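PDB 3I0U: phosphothreonine lyase ospF from Shigella flexneri, which acts as a secreted type III effector and phosphothreonine lyase, probably eliminating phosphate irreversibly from phosphothreonine in host MAP kinases. Local coordinates for residues Asp76-Asp80 and Cys142-Ser146; Phe15-Tyr19 and Arg214-Glu218; Tyr28-Ala33 and Gly100-Asp106. All coordinates share one frame. Residues are numbered along the deposited sequence.

Contact 1: residues Asp76-Asp80 and Cys142-Ser146; sequences DFVGD and CSQYS
Two short pieces of chain meet near the surface, their touching parts running 55° apart. Residues 76-80 hold a weak bit of strand at 77-78 and then turn a corner at G79. Residues 142-146 are irregular: C142 and S143 both take left-handed backbone angles (59/36 and 47/36), and Q144 and Y145 are extended. The closest backbone approach is D76 to S143, with CA atoms 6.1 Å apart. D76 uses an m rotamer, and its OD2 accepts a hydrogen bond from S143 OG at 2.9 Å. F77 points away. V78, with chi1 near +80°, points toward the loop; its CG2 lies 3.8 Å from S143 CB and its CG1 3.5 Å from Y145 OH. It fills the space between the two polar links. G79 has phi/psi 117/-15, where a CB would press on the carbonyl of V78. D80 (m) points toward the loop again, and its OD2 accepts from Y145 OH at 2.8 Å, near the plane of the ring. Two side-chain hydrogen bonds with a valine between them thus hold a loop to a strand corner. D80 OD1 is bound to Y189 and N191 of strand 187-191, and the D80 backbone pairs with V136 of strand 132-137. The Y145 ring meets F212 of helix 211-217, and S146 caps helix 147-166 through L149 N.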
loop_
_atom_site.group_PDB
_atom_site.type_symbol
_atom_site.label_atom_id
_atom_site.label_comp_id
_atom_site.label_asym_id
_atom_site.label_seq_id
_atom_site.Cartn_x
_atom_site.Cartn_y
_atom_site.Cartn_z
ATOM N N ASP A 76 -16.303 -1.088 -1.402
ATOM C CA ASP A 76 -15.810 -1.515 -0.064
ATOM C C ASP A 76 -14.329 -1.921 0.012
ATOM O O ASP A 76 -13.791 -2.499 -0.940
ATOM C CB ASP A 76 -16.573 -2.742 0.421
ATOM C CG ASP A 76 -18.086 -2.591 0.327
ATOM O OD1 ASP A 76 -18.629 -1.773 1.107
ATOM O OD2 ASP A 76 -18.729 -3.332 -0.487
ATOM N N PHE A 77 -13.704 -1.643 1.170
ATOM C CA PHE A 77 -12.522 -2.366 1.655
ATOM C C PHE A 77 -13.013 -3.743 2.067
ATOM O O PHE A 77 -13.842 -3.839 2.930
ATOM C CB PHE A 77 -11.876 -1.661 2.885
ATOM C CG PHE A 77 -10.816 -2.504 3.584
ATOM C CD1 PHE A 77 -9.571 -2.713 2.984
ATOM C CD2 PHE A 77 -11.072 -3.110 4.821
ATOM C CE1 PHE A 77 -8.606 -3.518 3.574
ATOM C CE2 PHE A 77 -10.098 -3.904 5.454
ATOM C CZ PHE A 77 -8.878 -4.119 4.824
ATOM N N VAL A 78 -12.493 -4.800 1.466
ATOM C CA VAL A 78 -13.070 -6.134 1.628
ATOM C C VAL A 78 -12.032 -7.105 2.238
ATOM O O VAL A 78 -12.153 -8.318 2.126
ATOM C CB VAL A 78 -13.764 -6.582 0.272
ATOM C CG1 VAL A 78 -12.764 -7.102 -0.784
ATOM C CG2 VAL A 78 -14.901 -7.564 0.519
ATOM N N GLY A 79 -11.015 -6.541 2.903
ATOM C CA GLY A 79 -10.001 -7.314 3.638
ATOM C C GLY A 79 -8.535 -7.258 3.221
ATOM O O GLY A 79 -7.688 -7.671 3.989
ATOM N N ASP A 80 -8.232 -6.751 2.024
ATOM C CA ASP A 80 -6.917 -6.914 1.390
ATOM C C ASP A 80 -6.016 -5.728 1.623
ATOM O O ASP A 80 -6.391 -4.599 1.328
ATOM C CB ASP A 80 -7.097 -7.106 -0.119
ATOM C CG ASP A 80 -7.739 -8.415 -0.460
ATOM O OD1 ASP A 80 -7.182 -9.469 -0.090
ATOM O OD2 ASP A 80 -8.807 -8.411 -1.108
ATOM N N CYS A 142 -20.181 -6.390 -6.503
ATOM C CA CYS A 142 -19.927 -7.606 -5.709
ATOM C C CYS A 142 -18.612 -7.550 -4.986
ATOM O O CYS A 142 -17.922 -8.563 -4.878
ATOM C CB CYS A 142 -19.992 -8.894 -6.545
ATOM S SG CYS A 142 -21.422 -9.063 -7.553
ATOM N N SER A 143 -18.271 -6.350 -4.528
ATOM C CA SER A 143 -17.000 -6.076 -3.891
ATOM C C SER A 143 -15.762 -6.638 -4.646
ATOM O O SER A 143 -14.785 -7.066 -4.023
ATOM C CB SER A 143 -17.055 -6.562 -2.438
ATOM O OG SER A 143 -18.082 -5.855 -1.720
ATOM N N GLN A 144 -15.804 -6.621 -5.984
ATOM C CA GLN A 144 -14.768 -7.256 -6.806
ATOM C C GLN A 144 -13.694 -6.295 -7.291
ATOM O O GLN A 144 -13.813 -5.070 -7.184
ATOM C CB GLN A 144 -15.384 -8.001 -7.987
ATOM C CG GLN A 144 -16.236 -9.174 -7.609
ATOM C CD GLN A 144 -16.245 -10.209 -8.708
ATOM O OE1 GLN A 144 -17.138 -10.224 -9.597
ATOM N NE2 GLN A 144 -15.224 -11.069 -8.695
ATOM N N TYR A 145 -12.638 -6.877 -7.835
ATOM C CA TYR A 145 -11.541 -6.113 -8.369
ATOM C C TYR A 145 -11.484 -6.197 -9.869
ATOM O O TYR A 145 -11.592 -7.279 -10.423
ATOM C CB TYR A 145 -10.264 -6.669 -7.806
ATOM C CG TYR A 145 -10.166 -6.522 -6.319
ATOM C CD1 TYR A 145 -10.160 -5.261 -5.732
ATOM C CD2 TYR A 145 -10.043 -7.643 -5.491
ATOM C CE1 TYR A 145 -10.039 -5.111 -4.367
ATOM C CE2 TYR A 145 -9.907 -7.504 -4.114
ATOM C CZ TYR A 145 -9.903 -6.230 -3.569
ATOM O OH TYR A 145 -9.777 -6.041 -2.216
ATOM N N SER A 146 -11.293 -5.053 -10.521
ATOM C CA SER A 146 -11.094 -5.044 -11.953
ATOM C C SER A 146 -9.675 -5.421 -12.235
ATOM O O SER A 146 -8.809 -5.227 -11.402
ATOM C CB SER A 146 -11.389 -3.675 -12.533
ATOM O OG SER A 146 -10.367 -2.788 -12.207
#

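Contact 2: residues Phe15-Tyr19 and Arg214-Glu218; sequences FNILY and RLMIE
L215, F15 and Y19 bury the most surface where the N-terminal helix 11-22 meets helix 211-217 at the very end of the chain. Residues 15-19 are helical throughout, and 214-217 are the last turn of helix 211-217. The backbones are nearest at Y19 and L215, with CA atoms 6.4 Å apart. L215 (m, chi2 t) fits against the other helix: its CG is 3.6 Å from F15 CE1, its CD2 4.0 Å from Y19 CB, and its CD1 4.2 Å from L18 CD1. F15 is t, with chi2 near 90°, and its ring is covered on both faces. On one face L215 CD2 makes a CH-pi contact, 4.0 Å from the ring centroid. On the opposite face the R214 guanidinium lies flat, centres 4.1 Å apart and planes at 17°, in a cation-pi stack. A salt bridge within the same segment, R214 NH2 to E218 OE1 at 2.9 Å, holds the guanidinium. Y19, also t, reaches the terminus: its CE1 is 4.0 Å from E218 CB and its OH 3.7 Å from E218 C. The join is an apolar helix-helix contact flanked by a cation-pi stack. L18 and L215 both rest on L150 of helix 147-166, and M216 packs on L150 and I153 of that helix.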
loop_
_atom_site.group_PDB
_atom_site.type_symbol
_atom_site.label_atom_id
_atom_site.label_comp_id
_atom_site.label_asym_id
_atom_site.label_seq_id
_atom_site.Cartn_x
_atom_site.Cartn_y
_atom_site.Cartn_z
ATOM N N PHE A 15 -11.007 -16.419 -11.973
ATOM C CA PHE A 15 -9.624 -16.155 -11.618
ATOM C C PHE A 15 -8.762 -16.042 -12.875
ATOM O O PHE A 15 -8.005 -15.081 -13.016
ATOM C CB PHE A 15 -9.096 -17.274 -10.719
ATOM C CG PHE A 15 -7.686 -17.088 -10.292
ATOM C CD1 PHE A 15 -7.401 -16.350 -9.168
ATOM C CD2 PHE A 15 -6.631 -17.659 -11.012
ATOM C CE1 PHE A 15 -6.088 -16.164 -8.762
ATOM C CE2 PHE A 15 -5.306 -17.477 -10.612
ATOM C CZ PHE A 15 -5.038 -16.726 -9.497
ATOM N N ASN A 16 -8.877 -17.019 -13.775
ATOM C CA ASN A 16 -8.047 -17.042 -14.977
ATOM C C ASN A 16 -8.409 -15.921 -15.930
ATOM O O ASN A 16 -7.529 -15.443 -16.667
ATOM C CB ASN A 16 -8.111 -18.397 -15.698
ATOM C CG ASN A 16 -7.537 -19.554 -14.870
ATOM O OD1 ASN A 16 -6.947 -19.352 -13.797
ATOM N ND2 ASN A 16 -7.729 -20.777 -15.361
ATOM N N ILE A 17 -9.692 -15.514 -15.898
ATOM C CA ILE A 17 -10.187 -14.341 -16.631
ATOM C C ILE A 17 -9.389 -13.108 -16.198
ATOM O O ILE A 17 -8.824 -12.390 -17.044
ATOM C CB ILE A 17 -11.732 -14.139 -16.455
ATOM C CG1 ILE A 17 -12.491 -15.045 -17.424
ATOM C CG2 ILE A 17 -12.168 -12.682 -16.738
ATOM C CD1 ILE A 17 -13.888 -15.508 -16.948
ATOM N N LEU A 18 -9.310 -12.911 -14.884
ATOM C CA LEU A 18 -8.535 -11.825 -14.305
ATOM C C LEU A 18 -7.050 -11.947 -14.619
ATOM O O LEU A 18 -6.456 -10.959 -15.062
ATOM C CB LEU A 18 -8.774 -11.730 -12.790
ATOM C CG LEU A 18 -10.154 -11.214 -12.315
ATOM C CD1 LEU A 18 -10.232 -11.109 -10.784
ATOM C CD2 LEU A 18 -10.539 -9.866 -12.972
ATOM N N TYR A 19 -6.495 -13.161 -14.454
ATOM C CA TYR A 19 -5.046 -13.430 -14.536
ATOM C C TYR A 19 -4.472 -13.075 -15.888
ATOM O O TYR A 19 -3.483 -12.340 -15.976
ATOM C CB TYR A 19 -4.720 -14.900 -14.202
ATOM C CG TYR A 19 -3.231 -15.244 -14.202
ATOM C CD1 TYR A 19 -2.392 -14.854 -13.135
ATOM C CD2 TYR A 19 -2.658 -15.948 -15.275
ATOM C CE1 TYR A 19 -1.011 -15.156 -13.137
ATOM C CE2 TYR A 19 -1.293 -16.266 -15.294
ATOM C CZ TYR A 19 -0.479 -15.879 -14.216
ATOM O OH TYR A 19 0.869 -16.193 -14.231
ATOM N N ARG A 214 -2.471 -14.475 -5.011
ATOM C CA ARG A 214 -2.005 -15.237 -6.153
ATOM C C ARG A 214 -1.838 -14.308 -7.339
ATOM O O ARG A 214 -0.794 -14.323 -7.986
ATOM C CB ARG A 214 -2.949 -16.404 -6.478
ATOM C CG ARG A 214 -2.995 -17.487 -5.392
ATOM C CD ARG A 214 -2.896 -18.910 -5.970
ATOM N NE ARG A 214 -4.098 -19.320 -6.699
ATOM C CZ ARG A 214 -4.125 -19.787 -7.958
ATOM N NH1 ARG A 214 -5.291 -20.109 -8.489
ATOM N NH2 ARG A 214 -3.012 -19.943 -8.697
ATOM N N LEU A 215 -2.819 -13.438 -7.556
ATOM C CA LEU A 215 -2.742 -12.447 -8.628
ATOM C C LEU A 215 -1.609 -11.427 -8.455
ATOM O O LEU A 215 -1.158 -10.818 -9.433
ATOM C CB LEU A 215 -4.101 -11.757 -8.853
ATOM C CG LEU A 215 -5.276 -12.663 -9.204
ATOM C CD1 LEU A 215 -6.615 -12.049 -8.895
ATOM C CD2 LEU A 215 -5.229 -13.136 -10.683
ATOM N N MET A 216 -1.125 -11.269 -7.233
ATOM C CA MET A 216 -0.075 -10.290 -6.979
ATOM C C MET A 216 1.316 -10.769 -7.395
ATOM O O MET A 216 2.126 -9.976 -7.882
ATOM C CB MET A 216 -0.107 -9.825 -5.524
ATOM C CG MET A 216 -1.321 -8.981 -5.167
ATOM S SD MET A 216 -1.465 -7.405 -6.045
ATOM C CE MET A 216 -2.710 -7.711 -7.329
ATOM N N ILE A 217 1.550 -12.070 -7.235
ATOM C CA ILE A 217 2.894 -12.640 -7.281
ATOM C C ILE A 217 3.155 -13.560 -8.484
ATOM O O ILE A 217 4.288 -13.661 -8.978
ATOM C CB ILE A 217 3.225 -13.405 -5.972
ATOM C CG1 ILE A 217 2.227 -14.525 -5.686
ATOM C CG2 ILE A 217 3.176 -12.489 -4.804
ATOM C CD1 ILE A 217 2.838 -15.697 -4.987
ATOM N N GLU A 218 2.119 -14.215 -8.992
ATOM C CA GLU A 218 2.336 -15.190 -10.036
ATOM C C GLU A 218 2.480 -14.489 -11.385
ATOM O O GLU A 218 2.492 -13.256 -11.372
ATOM C CB GLU A 218 1.214 -16.246 -10.033
ATOM C CG GLU A 218 1.123 -17.015 -8.694
ATOM C CD GLU A 218 0.009 -18.059 -8.625
ATOM O OE1 GLU A 218 -0.897 -18.076 -9.492
ATOM O OE2 GLU A 218 0.047 -18.877 -7.678
#

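Contact 3: residues Tyr28-Ala33 and Gly100-Asp106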
loop_
_atom_site.group_PDB
_atom_site.type_symbol
_atom_site.label_atom_id
_atom_site.label_comp_id
_atom_site.label_asym_id
_atom_site.label_seq_id
_atom_site.Cartn_x
_atom_site.Cartn_y
_atom_site.Cartn_z
ATOM N N TYR A 28 2.958 -0.146 -16.279
ATOM C CA TYR A 28 2.276 1.071 -15.864
ATOM C C TYR A 28 3.179 2.038 -15.136
ATOM O O TYR A 28 3.990 1.645 -14.289
ATOM C CB TYR A 28 1.102 0.706 -14.956
ATOM C CG TYR A 28 0.043 1.772 -14.855
ATOM C CD1 TYR A 28 -1.037 1.815 -15.743
ATOM C CD2 TYR A 28 0.120 2.738 -13.867
ATOM C CE1 TYR A 28 -2.004 2.822 -15.633
ATOM C CE2 TYR A 28 -0.821 3.731 -13.748
ATOM C CZ TYR A 28 -1.879 3.774 -14.618
ATOM O OH TYR A 28 -2.795 4.785 -14.422
ATOM N N TYR A 29 3.006 3.313 -15.433
ATOM C CA TYR A 29 3.861 4.340 -14.832
ATOM C C TYR A 29 3.080 5.316 -13.986
ATOM O O TYR A 29 1.969 5.734 -14.336
ATOM C CB TYR A 29 4.609 5.083 -15.903
ATOM C CG TYR A 29 5.544 4.185 -16.637
ATOM C CD1 TYR A 29 6.833 3.960 -16.157
ATOM C CD2 TYR A 29 5.145 3.540 -17.814
ATOM C CE1 TYR A 29 7.733 3.134 -16.863
ATOM C CE2 TYR A 29 6.015 2.708 -18.505
ATOM C CZ TYR A 29 7.319 2.515 -18.029
ATOM O OH TYR A 29 8.200 1.695 -18.689
ATOM N N PHE A 30 3.661 5.692 -12.872
ATOM C CA PHE A 30 2.976 6.570 -11.930
ATOM C C PHE A 30 3.661 7.941 -11.936
ATOM O O PHE A 30 4.839 8.038 -11.639
ATOM C CB PHE A 30 2.983 5.906 -10.564
ATOM C CG PHE A 30 2.338 4.538 -10.567
ATOM C CD1 PHE A 30 0.961 4.406 -10.452
ATOM C CD2 PHE A 30 3.097 3.385 -10.709
ATOM C CE1 PHE A 30 0.354 3.167 -10.450
ATOM C CE2 PHE A 30 2.500 2.153 -10.721
ATOM C CZ PHE A 30 1.111 2.049 -10.558
ATOM N N LYS A 31 2.932 8.972 -12.356
ATOM C CA LYS A 31 3.407 10.340 -12.302
ATOM C C LYS A 31 3.596 10.658 -10.820
ATOM O O LYS A 31 2.663 10.607 -10.012
ATOM C CB LYS A 31 2.391 11.264 -12.989
ATOM C CG LYS A 31 2.457 12.722 -12.620
ATOM C CD LYS A 31 1.160 13.481 -13.022
ATOM C CE LYS A 31 1.050 14.867 -12.278
ATOM N NZ LYS A 31 2.007 15.934 -12.829
ATOM N N VAL A 32 4.841 10.889 -10.458
ATOM C CA VAL A 32 5.258 11.211 -9.090
ATOM C C VAL A 32 4.817 12.612 -8.678
ATOM O O VAL A 32 5.062 13.585 -9.399
ATOM C CB VAL A 32 6.811 11.050 -8.991
ATOM C CG1 VAL A 32 7.443 11.937 -7.977
ATOM C CG2 VAL A 32 7.172 9.599 -8.743
ATOM N N ALA A 33 4.139 12.686 -7.527
ATOM C CA ALA A 33 3.741 13.941 -6.896
ATOM C C ALA A 33 4.982 14.713 -6.492
ATOM O O ALA A 33 5.912 14.130 -5.950
ATOM C CB ALA A 33 2.907 13.643 -5.687
ATOM N N GLY A 100 6.295 10.587 -2.935
ATOM C CA GLY A 100 5.917 10.902 -4.299
ATOM C C GLY A 100 4.994 9.872 -4.921
ATOM O O GLY A 100 4.141 10.242 -5.712
ATOM N N LEU A 101 5.143 8.605 -4.516
ATOM C CA LEU A 101 4.329 7.520 -5.012
ATOM C C LEU A 101 3.025 7.427 -4.245
ATOM O O LEU A 101 1.940 7.388 -4.850
ATOM C CB LEU A 101 5.087 6.177 -5.034
ATOM C CG LEU A 101 6.148 6.100 -6.148
ATOM C CD1 LEU A 101 7.303 5.217 -5.742
ATOM C CD2 LEU A 101 5.603 5.687 -7.529
ATOM N N LEU A 102 3.128 7.385 -2.920
ATOM C CA LEU A 102 1.954 7.416 -2.053
ATOM C C LEU A 102 1.012 8.614 -2.267
ATOM O O LEU A 102 -0.170 8.482 -2.028
ATOM C CB LEU A 102 2.361 7.331 -0.602
ATOM C CG LEU A 102 3.165 6.105 -0.192
ATOM C CD1 LEU A 102 3.945 6.382 1.093
ATOM C CD2 LEU A 102 2.254 4.902 -0.045
ATOM N N PHE A 103 1.502 9.755 -2.744
ATOM C CA PHE A 103 0.605 10.890 -3.014
ATOM C C PHE A 103 0.328 11.083 -4.494
ATOM O O PHE A 103 -0.195 12.107 -4.879
ATOM C CB PHE A 103 1.166 12.203 -2.443
ATOM C CG PHE A 103 1.044 12.345 -0.937
ATOM C CD1 PHE A 103 -0.157 12.751 -0.346
ATOM C CD2 PHE A 103 2.141 12.100 -0.111
ATOM C CE1 PHE A 103 -0.248 12.899 1.032
ATOM C CE2 PHE A 103 2.042 12.250 1.284
ATOM C CZ PHE A 103 0.855 12.640 1.840
ATOM N N SER A 104 0.681 10.100 -5.325
ATOM C CA SER A 104 0.572 10.251 -6.775
ATOM C C SER A 104 -0.881 10.161 -7.213
ATOM O O SER A 104 -1.658 9.404 -6.631
ATOM C CB SER A 104 1.383 9.185 -7.492
ATOM O OG SER A 104 0.980 9.157 -8.867
ATOM N N GLU A 105 -1.257 10.930 -8.222
ATOM C CA GLU A 105 -2.649 10.892 -8.638
ATOM C C GLU A 105 -2.986 9.578 -9.359
ATOM O O GLU A 105 -4.161 9.210 -9.456
ATOM C CB GLU A 105 -3.029 12.096 -9.471
ATOM C CG GLU A 105 -2.100 12.382 -10.614
ATOM C CD GLU A 105 -2.601 13.544 -11.449
ATOM O OE1 GLU A 105 -3.458 14.307 -10.942
ATOM O OE2 GLU A 105 -2.166 13.692 -12.610
ATOM N N ASP A 106 -1.930 8.864 -9.774
ATOM C CA ASP A 106 -2.003 7.553 -10.377
ATOM C C ASP A 106 -1.958 6.356 -9.444
ATOM O O ASP A 106 -2.200 5.217 -9.897
ATOM C CB ASP A 106 -0.832 7.400 -11.289
ATOM C CG ASP A 106 -0.866 8.356 -12.403
ATOM O OD1 ASP A 106 -1.863 8.328 -13.180
ATOM O OD2 ASP A 106 0.133 9.104 -12.505
#
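The most unusual feature is a very short hydrogen bond, 2.5 Å, from S104 OG to K31 O. The same OG accepts from D106 N at 3.1 Å, which makes an ST turn just after the helix end. That turn puts D106 in place to accept from K31 N through OD2 at 2.8 Å. Both backbone polar groups of K31 are therefore met by side chains of the turn. Further along, A33 N donates to G100 O at 3.0 Å. G100 sits tight under this loop: a CB there would fall 3.0 Å from V32 CG1, a clash. Apolar contacts fill in around the bonds. F30 CB is 4.0 Å from L101 CD2, and A33 CB is 4.0 Å from F103 CB. The contact thus fastens an irregular loop to the C-terminal end of helix 91-102. F30 meets F156 of helix 147-166 edge-to-face, L101 also packs on that helix, and L102 touches strand 132-137.

In the fold
The chain starts in helix 11-22, where the first half of contact 2 lies. The loop at 28-33 then opens contact 3, and the strand corner at 76-80 opens contact 1. Contact 3 closes at 100-106, before contact 1 closes at 142-146, so these two cross. Both are nested in the long loop that contact 2 closes at 214-218. Contact 2 thus brings the two ends of the chain together. Contacts 1 and 2 touch, with Y145 O 3.8 Å from L18 CD2. Contact 3 stands apart, about 11 Å from each at the nearest atoms. Helix 147-166 links all three: contact 1 leads into it, and contacts 2 and 3 pack on it.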